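Local coordinates for protein DNA-binding response regulator (Paenisporosarcina sp. TG-14, PDB 6JQS) that probably binds DNA through a LuxR-type helix-turn-helix and acts as a transcription factor in a spore-forming bacterium, at residues R17-F20 against Q21-R25; L36-S39 against E40-R44; N49-K53 against L54-G58; A62-E65 against L66-L69. All coordinates share one frame; numbering follows the deposited sequence.

Interaction 1. Residues R17-F20 against Q21-R25; sequences REIF and QLLVR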
loop_
_atom_site.group_PDB
_atom_site.type_symbol
_atom_site.label_atom_id
_atom_site.label_comp_id
_atom_site.label_asym_id
_atom_site.label_seq_id
_atom_site.Cartn_x
_atom_site.Cartn_y
_atom_site.Cartn_z
ATOM N N ARG A 17 4.530 3.057 0.215
ATOM C CA ARG A 17 5.266 1.825 -0.210
ATOM C C ARG A 17 5.325 0.824 0.949
ATOM O O ARG A 17 5.074 -0.353 0.727
ATOM C CB ARG A 17 6.692 2.147 -0.687
ATOM C CG ARG A 17 7.461 0.908 -1.142
ATOM C CD ARG A 17 8.926 1.148 -1.527
ATOM N NE ARG A 17 9.030 2.163 -2.562
ATOM C CZ ARG A 17 9.209 3.466 -2.329
ATOM N NH1 ARG A 17 9.317 3.925 -1.095
ATOM N NH2 ARG A 17 9.270 4.318 -3.332
ATOM N N GLU A 18 5.573 1.265 2.177
ATOM C CA GLU A 18 5.632 0.327 3.326
ATOM C C GLU A 18 4.253 -0.273 3.575
ATOM O O GLU A 18 4.192 -1.423 4.008
ATOM C CB GLU A 18 5.992 0.964 4.667
ATOM C CG GLU A 18 7.408 1.491 4.805
ATOM C CD GLU A 18 7.514 2.295 6.101
ATOM O OE1 GLU A 18 7.559 3.543 6.032
ATOM O OE2 GLU A 18 7.499 1.663 7.183
ATOM N N ILE A 19 3.183 0.512 3.473
ATOM C CA ILE A 19 1.823 -0.063 3.645
ATOM C C ILE A 19 1.563 -1.193 2.622
ATOM O O ILE A 19 1.000 -2.258 3.016
ATOM C CB ILE A 19 0.745 1.026 3.587
ATOM C CG1 ILE A 19 0.810 1.927 4.821
ATOM C CG2 ILE A 19 -0.618 0.364 3.397
ATOM C CD1 ILE A 19 0.061 3.266 4.650
ATOM N N PHE A 20 1.818 -0.955 1.345
ATOM C CA PHE A 20 1.548 -1.941 0.277
ATOM C C PHE A 20 2.513 -3.136 0.420
ATOM O O PHE A 20 2.068 -4.247 0.085
ATOM C CB PHE A 20 1.596 -1.307 -1.108
ATOM C CG PHE A 20 0.330 -0.578 -1.470
ATOM C CD1 PHE A 20 -0.717 -1.269 -2.033
ATOM C CD2 PHE A 20 0.108 0.731 -1.077
ATOM C CE1 PHE A 20 -1.950 -0.669 -2.248
ATOM C CE2 PHE A 20 -1.123 1.343 -1.331
ATOM C CZ PHE A 20 -2.138 0.636 -1.909
ATOM N N GLN A 21 3.775 -2.939 0.818
ATOM C CA GLN A 21 4.688 -4.109 1.069
ATOM C C GLN A 21 4.101 -5.004 2.165
ATOM O O GLN A 21 4.214 -6.217 2.067
ATOM C CB GLN A 21 6.112 -3.652 1.416
ATOM C CG GLN A 21 7.109 -4.806 1.365
ATOM C CD GLN A 21 7.191 -5.446 -0.013
ATOM O OE1 GLN A 21 7.779 -4.911 -0.941
ATOM N NE2 GLN A 21 6.469 -6.530 -0.200
ATOM N N LEU A 22 3.425 -4.452 3.173
ATOM C CA LEU A 22 2.763 -5.273 4.205
ATOM C C LEU A 22 1.483 -5.922 3.704
ATOM O O LEU A 22 1.210 -7.044 4.183
ATOM C CB LEU A 22 2.527 -4.456 5.496
ATOM C CG LEU A 22 3.793 -3.875 6.138
ATOM C CD1 LEU A 22 3.473 -3.212 7.476
ATOM C CD2 LEU A 22 4.866 -4.934 6.354
ATOM N N LEU A 23 0.663 -5.273 2.856
ATOM C CA LEU A 23 -0.472 -5.967 2.222
ATOM C C LEU A 23 0.066 -7.167 1.425
ATOM O O LEU A 23 -0.475 -8.230 1.481
ATOM C CB LEU A 23 -1.219 -4.996 1.311
ATOM C CG LEU A 23 -2.026 -3.924 2.041
ATOM C CD1 LEU A 23 -2.507 -2.883 1.039
ATOM C CD2 LEU A 23 -3.186 -4.548 2.786
ATOM N N VAL A 24 1.139 -7.001 0.671
ATOM C CA VAL A 24 1.677 -8.206 -0.042
ATOM C C VAL A 24 1.844 -9.353 0.964
ATOM O O VAL A 24 1.564 -10.552 0.605
ATOM C CB VAL A 24 2.989 -7.813 -0.736
ATOM C CG1 VAL A 24 3.765 -9.039 -1.142
ATOM C CG2 VAL A 24 2.689 -6.921 -1.910
ATOM N N ARG A 25 2.279 -9.051 2.200
ATOM C CA ARG A 25 2.575 -10.066 3.242
ATOM C C ARG A 25 1.318 -10.451 4.028
ATOM O O ARG A 25 1.463 -11.079 5.060
ATOM C CB ARG A 25 3.659 -9.545 4.184
ATOM C CG ARG A 25 4.992 -9.373 3.490
ATOM C CD ARG A 25 6.098 -8.961 4.397
ATOM N NE ARG A 25 7.157 -8.532 3.497
ATOM C CZ ARG A 25 7.964 -7.504 3.692
ATOM N NH1 ARG A 25 7.865 -6.765 4.780
ATOM N NH2 ARG A 25 8.861 -7.203 2.765
#

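Interaction 2. Residues L36-S39 against E40-R44; sequences LKIS and EKTVR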
loop_
_atom_site.group_PDB
_atom_site.type_symbol
_atom_site.label_atom_id
_atom_site.label_comp_id
_atom_site.label_asym_id
_atom_site.label_seq_id
_atom_site.Cartn_x
_atom_site.Cartn_y
_atom_site.Cartn_z
ATOM N N LEU A 36 3.300 0.241 12.002
ATOM C CA LEU A 36 3.835 1.569 11.560
ATOM C C LEU A 36 3.473 2.678 12.572
ATOM O O LEU A 36 3.982 3.784 12.425
ATOM C CB LEU A 36 3.321 1.900 10.160
ATOM C CG LEU A 36 3.643 0.884 9.058
ATOM C CD1 LEU A 36 3.032 1.334 7.742
ATOM C CD2 LEU A 36 5.141 0.675 8.885
ATOM N N LYS A 37 2.647 2.371 13.565
ATOM C CA LYS A 37 2.279 3.264 14.703
ATOM C C LYS A 37 1.520 4.477 14.144
ATOM O O LYS A 37 1.945 5.617 14.347
ATOM C CB LYS A 37 3.516 3.584 15.560
ATOM C CG LYS A 37 3.869 2.503 16.586
ATOM C CD LYS A 37 4.923 2.899 17.617
ATOM C CE LYS A 37 6.323 2.432 17.271
ATOM N NZ LYS A 37 6.721 2.869 15.914
ATOM N N ILE A 38 0.418 4.205 13.451
ATOM C CA ILE A 38 -0.497 5.229 12.872
ATOM C C ILE A 38 -1.908 4.685 13.032
ATOM O O ILE A 38 -2.038 3.480 13.313
ATOM C CB ILE A 38 -0.148 5.532 11.399
ATOM C CG1 ILE A 38 -0.339 4.311 10.491
ATOM C CG2 ILE A 38 1.247 6.136 11.275
ATOM C CD1 ILE A 38 -0.120 4.640 9.018
ATOM N N SER A 39 -2.940 5.477 12.758
ATOM C CA SER A 39 -4.319 4.976 12.960
ATOM C C SER A 39 -4.692 4.073 11.783
ATOM O O SER A 39 -4.143 4.243 10.679
ATOM C CB SER A 39 -5.324 6.082 13.174
ATOM O OG SER A 39 -5.910 6.472 11.958
ATOM N N GLU A 40 -5.623 3.153 11.998
ATOM C CA GLU A 40 -6.082 2.264 10.897
ATOM C C GLU A 40 -6.826 3.097 9.847
ATOM O O GLU A 40 -6.773 2.743 8.669
ATOM C CB GLU A 40 -7.002 1.175 11.419
ATOM C CG GLU A 40 -7.359 0.189 10.332
ATOM C CD GLU A 40 -8.113 -1.023 10.823
ATOM O OE1 GLU A 40 -8.239 -1.163 12.067
ATOM O OE2 GLU A 40 -8.549 -1.828 9.957
ATOM N N LYS A 41 -7.508 4.168 10.262
ATOM C CA LYS A 41 -8.235 5.084 9.337
ATOM C C LYS A 41 -7.260 5.704 8.334
ATOM O O LYS A 41 -7.670 5.872 7.131
ATOM C CB LYS A 41 -9.001 6.155 10.120
ATOM C CG LYS A 41 -10.212 5.624 10.863
ATOM C CD LYS A 41 -10.938 6.677 11.675
ATOM C CE LYS A 41 -11.831 6.054 12.725
ATOM N NZ LYS A 41 -12.746 7.059 13.321
ATOM N N THR A 42 -6.058 6.045 8.798
ATOM C CA THR A 42 -5.003 6.702 7.988
ATOM C C THR A 42 -4.452 5.656 6.996
ATOM O O THR A 42 -4.225 6.026 5.844
ATOM C CB THR A 42 -3.884 7.259 8.858
ATOM O OG1 THR A 42 -4.437 8.154 9.818
ATOM C CG2 THR A 42 -2.800 7.983 8.074
ATOM N N VAL A 43 -4.246 4.410 7.456
ATOM C CA VAL A 43 -3.794 3.276 6.589
ATOM C C VAL A 43 -4.780 3.114 5.441
ATOM O O VAL A 43 -4.358 3.168 4.263
ATOM C CB VAL A 43 -3.629 1.958 7.352
ATOM C CG1 VAL A 43 -3.380 0.782 6.405
ATOM C CG2 VAL A 43 -2.545 2.077 8.387
ATOM N N ARG A 44 -6.064 2.999 5.758
ATOM C CA ARG A 44 -7.153 2.915 4.739
ATOM C C ARG A 44 -7.137 4.095 3.764
ATOM O O ARG A 44 -7.324 3.849 2.525
ATOM C CB ARG A 44 -8.503 2.792 5.448
ATOM C CG ARG A 44 -8.714 1.459 6.146
ATOM C CD ARG A 44 -10.207 1.273 6.331
ATOM N NE ARG A 44 -10.527 0.069 7.063
ATOM C CZ ARG A 44 -10.642 -0.025 8.386
ATOM N NH1 ARG A 44 -10.448 1.028 9.172
ATOM N NH2 ARG A 44 -10.948 -1.196 8.920
HETATM O O HOH W 1 -2.501 8.341 11.786
#

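Interaction 3. Residues N49-K53 against L54-G58; sequences NTIQK and LGVSG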
loop_
_atom_site.group_PDB
_atom_site.type_symbol
_atom_site.label_atom_id
_atom_site.label_comp_id
_atom_site.label_asym_id
_atom_site.label_seq_id
_atom_site.Cartn_x
_atom_site.Cartn_y
_atom_site.Cartn_z
ATOM N N ASN A 49 -5.989 6.534 -1.518
ATOM C CA ASN A 49 -5.261 7.560 -2.287
ATOM C C ASN A 49 -4.410 6.888 -3.364
ATOM O O ASN A 49 -4.333 7.428 -4.476
ATOM C CB ASN A 49 -4.435 8.404 -1.316
ATOM C CG ASN A 49 -4.066 9.752 -1.875
ATOM O OD1 ASN A 49 -4.864 10.354 -2.573
ATOM N ND2 ASN A 49 -2.877 10.220 -1.541
ATOM N N THR A 50 -3.714 5.787 -3.046
ATOM C CA THR A 50 -2.785 5.117 -4.023
ATOM C C THR A 50 -3.633 4.513 -5.145
ATOM O O THR A 50 -3.297 4.607 -6.329
ATOM C CB THR A 50 -1.923 4.060 -3.322
ATOM O OG1 THR A 50 -1.300 4.738 -2.244
ATOM C CG2 THR A 50 -0.853 3.454 -4.209
ATOM N N ILE A 51 -4.755 3.880 -4.784
ATOM C CA ILE A 51 -5.692 3.268 -5.760
ATOM C C ILE A 51 -6.068 4.328 -6.784
ATOM O O ILE A 51 -6.092 4.009 -8.014
ATOM C CB ILE A 51 -6.923 2.651 -5.051
ATOM C CG1 ILE A 51 -6.548 1.340 -4.363
ATOM C CG2 ILE A 51 -8.079 2.472 -6.019
ATOM C CD1 ILE A 51 -7.553 0.939 -3.272
ATOM N N GLN A 52 -6.382 5.528 -6.316
ATOM C CA GLN A 52 -6.845 6.639 -7.192
ATOM C C GLN A 52 -5.651 7.141 -8.016
ATOM O O GLN A 52 -5.805 7.305 -9.210
ATOM C CB GLN A 52 -7.493 7.757 -6.367
ATOM C CG GLN A 52 -8.840 7.336 -5.777
ATOM C CD GLN A 52 -9.903 6.953 -6.789
ATOM O OE1 GLN A 52 -10.232 5.769 -6.999
ATOM N NE2 GLN A 52 -10.475 7.975 -7.414
ATOM N N LYS A 53 -4.488 7.336 -7.406
ATOM C CA LYS A 53 -3.268 7.801 -8.140
ATOM C C LYS A 53 -2.955 6.820 -9.284
ATOM O O LYS A 53 -2.707 7.254 -10.401
ATOM C CB LYS A 53 -2.091 7.943 -7.178
ATOM C CG LYS A 53 -2.143 9.121 -6.218
ATOM C CD LYS A 53 -0.756 9.607 -5.780
ATOM C CE LYS A 53 -0.138 10.596 -6.759
ATOM N NZ LYS A 53 1.262 10.248 -7.134
ATOM N N LEU A 54 -3.050 5.514 -9.058
ATOM C CA LEU A 54 -2.604 4.500 -10.050
ATOM C C LEU A 54 -3.678 4.286 -11.114
ATOM O O LEU A 54 -3.337 3.687 -12.147
ATOM C CB LEU A 54 -2.297 3.179 -9.344
ATOM C CG LEU A 54 -1.131 3.242 -8.385
ATOM C CD1 LEU A 54 -1.065 1.963 -7.559
ATOM C CD2 LEU A 54 0.158 3.487 -9.126
ATOM N N GLY A 55 -4.893 4.739 -10.839
ATOM C CA GLY A 55 -6.099 4.621 -11.686
ATOM C C GLY A 55 -6.687 3.231 -11.704
ATOM O O GLY A 55 -7.184 2.819 -12.787
ATOM N N VAL A 56 -6.577 2.471 -10.611
ATOM C CA VAL A 56 -6.841 1.001 -10.656
ATOM C C VAL A 56 -8.171 0.784 -9.927
ATOM O O VAL A 56 -8.685 1.748 -9.338
ATOM C CB VAL A 56 -5.687 0.158 -10.066
ATOM C CG1 VAL A 56 -4.446 0.199 -10.948
ATOM C CG2 VAL A 56 -5.319 0.561 -8.652
ATOM N N SER A 57 -8.703 -0.417 -10.025
ATOM C CA SER A 57 -10.078 -0.778 -9.603
ATOM C C SER A 57 -10.154 -1.135 -8.108
ATOM O O SER A 57 -11.304 -1.192 -7.584
ATOM C CB SER A 57 -10.566 -1.903 -10.467
ATOM O OG SER A 57 -9.742 -3.051 -10.328
ATOM N N GLY A 58 -9.012 -1.359 -7.436
ATOM C CA GLY A 58 -8.943 -1.786 -6.021
ATOM C C GLY A 58 -7.559 -2.222 -5.573
ATOM O O GLY A 58 -6.581 -2.037 -6.372
HETATM O O HOH W 2 -8.964 4.261 -9.198
#

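Interaction 4. Residues A62-E65 against L66-L69; sequences AILE and LLRL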
loop_
_atom_site.group_PDB
_atom_site.type_symbol
_atom_site.label_atom_id
_atom_site.label_comp_id
_atom_site.label_asym_id
_atom_site.label_seq_id
_atom_site.Cartn_x
_atom_site.Cartn_y
_atom_site.Cartn_z
ATOM N N ALA A 62 -3.890 -2.495 -7.408
ATOM C CA ALA A 62 -2.852 -1.555 -6.881
ATOM C C ALA A 62 -1.536 -2.318 -6.641
ATOM O O ALA A 62 -0.521 -1.883 -7.165
ATOM C CB ALA A 62 -3.280 -0.834 -5.630
ATOM N N ILE A 63 -1.569 -3.402 -5.866
ATOM C CA ILE A 63 -0.395 -4.301 -5.616
ATOM C C ILE A 63 0.249 -4.687 -6.958
ATOM O O ILE A 63 1.452 -4.529 -7.062
ATOM C CB ILE A 63 -0.795 -5.528 -4.761
ATOM C CG1 ILE A 63 -1.238 -5.068 -3.373
ATOM C CG2 ILE A 63 0.323 -6.558 -4.659
ATOM C CD1 ILE A 63 -2.066 -6.047 -2.550
ATOM N N LEU A 64 -0.519 -5.221 -7.905
ATOM C CA LEU A 64 0.023 -5.761 -9.177
ATOM C C LEU A 64 0.631 -4.590 -9.947
ATOM O O LEU A 64 1.720 -4.795 -10.546
ATOM C CB LEU A 64 -1.048 -6.508 -9.976
ATOM C CG LEU A 64 -1.628 -7.753 -9.281
ATOM C CD1 LEU A 64 -2.813 -8.278 -10.036
ATOM C CD2 LEU A 64 -0.580 -8.849 -9.116
ATOM N N GLU A 65 0.006 -3.403 -9.930
ATOM C CA GLU A 65 0.577 -2.203 -10.625
ATOM C C GLU A 65 1.943 -1.825 -10.055
ATOM O O GLU A 65 2.908 -1.620 -10.872
ATOM C CB GLU A 65 -0.376 -1.006 -10.607
ATOM C CG GLU A 65 -1.380 -1.085 -11.726
ATOM C CD GLU A 65 -0.798 -1.003 -13.134
ATOM O OE1 GLU A 65 -0.237 0.077 -13.499
ATOM O OE2 GLU A 65 -0.888 -2.002 -13.853
ATOM N N LEU A 66 2.059 -1.851 -8.731
ATOM C CA LEU A 66 3.282 -1.458 -7.990
ATOM C C LEU A 66 4.345 -2.574 -8.126
ATOM O O LEU A 66 5.525 -2.222 -8.214
ATOM C CB LEU A 66 2.953 -1.141 -6.539
ATOM C CG LEU A 66 2.011 0.043 -6.289
ATOM C CD1 LEU A 66 1.620 0.095 -4.830
ATOM C CD2 LEU A 66 2.664 1.339 -6.730
ATOM N N LEU A 67 3.978 -3.858 -8.193
ATOM C CA LEU A 67 4.947 -4.941 -8.596
ATOM C C LEU A 67 5.416 -4.693 -10.034
ATOM O O LEU A 67 6.648 -4.808 -10.279
ATOM C CB LEU A 67 4.327 -6.342 -8.474
ATOM C CG LEU A 67 4.053 -6.826 -7.053
ATOM C CD1 LEU A 67 3.033 -7.948 -7.052
ATOM C CD2 LEU A 67 5.359 -7.232 -6.344
ATOM N N ARG A 68 4.530 -4.343 -10.969
ATOM C CA ARG A 68 4.924 -4.111 -12.392
ATOM C C ARG A 68 5.870 -2.910 -12.500
ATOM O O ARG A 68 6.702 -2.893 -13.407
ATOM C CB ARG A 68 3.704 -3.794 -13.253
ATOM C CG ARG A 68 2.887 -5.011 -13.629
ATOM C CD ARG A 68 1.509 -4.624 -14.091
ATOM N NE ARG A 68 0.708 -5.822 -14.164
ATOM C CZ ARG A 68 -0.594 -5.906 -13.812
ATOM N NH1 ARG A 68 -1.263 -4.873 -13.356
ATOM N NH2 ARG A 68 -1.220 -7.058 -13.892
ATOM N N LEU A 69 5.743 -1.939 -11.603
ATOM C CA LEU A 69 6.560 -0.688 -11.620
ATOM C C LEU A 69 7.881 -0.864 -10.865
ATOM O O LEU A 69 8.613 0.123 -10.793
ATOM C CB LEU A 69 5.788 0.455 -10.955
ATOM C CG LEU A 69 4.652 1.084 -11.759
ATOM C CD1 LEU A 69 3.907 2.083 -10.890
ATOM C CD2 LEU A 69 5.144 1.765 -13.013
#

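Interaction 1. Residues R17-F20 against Q21-R25
Arg17 O takes the N-H of Gln21 at 2.9 Å and so begins a run of i to i+4 backbone bonds through helix 14-24. The side chains of these two residues go elsewhere: the guanidinium of Arg17 forms a salt bridge with Glu71, while Gln21, bent at chi2 (60°), turns its amide NE2 to the backbone O of Ser73. Both therefore help to tie the C-terminal tail to this helix. One residue on, Glu18 O receives Leu22 N at 3.2 Å, and CG of Leu22 rests against the same oxygen at 3.3 Å. Ile19 O accepts the N-H of Leu23 at 3.0 Å, and CG2 of Ile19 lies 4.4 Å from CD1 of Leu23, a light touch between branches; the Ile19 side chain also packs on Leu36, His46 and Ile47. Phe20 makes the closest side-chain meeting. Its CG stands beside the backbone N (chi1 -80°), as does that of Leu23, and the two side chains run next to each other in the same direction. CD1 of Leu23 thereby comes over one face of the ring, 4.3 Å from the centroid and 27° off the normal, as a CH-pi contact. Beyond Leu23, the Phe20 ring also meets Thr50, Ala62, Ile63, Leu66 and Leu72. With Ile19 and Phe20 buried among the other helices and Arg17 and Gln21 tied to the tail, helix 14-24 is the central helix of the four-helix LuxR/GerE-type DNA-binding domain.

Interaction 2. Residues L36-S39 against E40-R44
Ser39 and Thr42 meet through their hydroxyls, OG to OG1 at 3.1 Å, at the start of helix 40-54, where Ser39 is the N-cap. This is the turn of a helix-turn-helix: helix 29-36 closes in a Schellman motif at Lys37, which has positive phi, and the chain then passes through Ile38 into the next helix, which in the LuxR family is the recognition helix. The tight side is largely apolar. Ile38 puts CG1 between its backbone N and carbonyl carbon (chi1 64°), which aims CD1 at CG2 of Val43, 3.6 Å away, with the two side chains crossing at about a right angle. That branch of Val43 also lies against the carbonyl oxygen of Ser39, and the buried residue as a whole packs on Ile19, Thr29 and Ser33. The polar part of this side is Ser39 O, gripped by the first turn of the helix: Val43 N reaches it at 3.2 Å with a fairly straight N-H, whereas the bond from Thr42 N is bent and weak. Glu40, its CG anti to the backbone N (chi1 -174°), turns toward helix 29-36, where its OE2 serves both the hydroxyl of Thr29 and Arg44 NH2, the latter in a salt bridge of 2.7 Å.

The other side is looser and wet. Lys41 lays CB beside Ser39 OG but sends its extended chain away from the turn, toward solvent. A water closes the polar edge of the cap: it accepts from Ser39 N at 3.1 Å and lies 2.8 Å from Thr42 OG1.

Interaction 3. Residues N49-K53 against L54-G58
Ile51 O receives the N-H of Val56 at 3.1 Å, nearly straight at 169°, and this bond folds the chain back over the last turn of helix 40-54. Two others accompany it. Leu54 N meets Thr50 O in an ordinary helical bond of 2.9 Å, while Gly55 N reaches Gln52 O at 3.2 Å from well above the carbonyl plane. The side chains close round this frame. CG2 of Thr50 touches CD1 of Leu54 at 3.7 Å, both side chains pointing the same way, and CG2 of Val56, set between its own backbone N and carbonyl carbon, leans on Ile51 O at 3.6 Å. Ile51 spreads its branches, CG2 onto the carbonyl oxygen of Val56 and CG1 and CD1 onto the backbone of Gly58, the N-cap of the next helix.

Further out, the Thr50 hydroxyl is held by the backbone O of His46, which leaves its methyl for Leu54. Leu54 leans on Leu66, and Val56 on Gln61, Ala62 and Glu65, so helix 59-68 backs both residues.

Gly55 adopts positive phi (74°), the Schellman conformation that ends a helix. Carbonyls of the last turn, Ile51 O and Gln52 O, thus receive the N-H groups of Val56 and Gly55 just where the methyls of Ile51 and Val56 close over the turn, which implies a termination fixed by hydrogen bonding and apolar burial together.

Interaction 4. Residues A62-E65 against L66-L69
Ile63 O accepts the N-H of Leu67 at 2.8 Å, an almost straight bond within helix 59-68. Matching i to i+4 bonds run from Leu66 N to Ala62 O, from Arg68 N to Leu64 O and from Leu69 N to Glu65 O, the last of them more bent, at 130°. On the outer side Glu65 and Arg68 form a salt bridge: Glu65 folds at chi2 (-64°) and offers OE2, met on its anti side by Arg68 NH1 at 2.9 Å. The carboxylate and guanidinium planes stand 50° apart, and the arginine keeps an extended chain from CG to NE. CB of Leu64 lies over one face of that guanidinium, 3.8 Å from NH1, so the charged group rests partly on aliphatic carbon.

Apolar side chains meet four residues apart: CG2 of Ile63 touches CD1 of Leu67 at 3.9 Å, the two lying alongside one another. Separately, Leu66 sets CG against Ala62 O at 3.3 Å. Ala62 also packs on Leu54, and Leu66 on Leu12 and Leu72. Ala62 and Leu66 are buried while Arg68 is exposed; this is the last helix of the LuxR/GerE-type four-helix domain.

Overall arrangement
Interactions 1 and 4 lie within helices and are partly buried, whereas interactions 2 and 3 are surface contacts at the two ends of helix 40-54, about 18 Å apart between centres. Their chemistry follows: regular backbone bonds and apolar branches run through 1 and 4, while 2 and 3 are built on helix ends and both include a Schellman turn, the serine N-cap and its water being particular to 2. Interaction 1 touches all the others, through Ile19 to interaction 2 and through Phe20 to 3 and 4. Interactions 3 and 4 join through Leu54 and Val56, while 2 and 4 sit on opposite sides of the chain's centre.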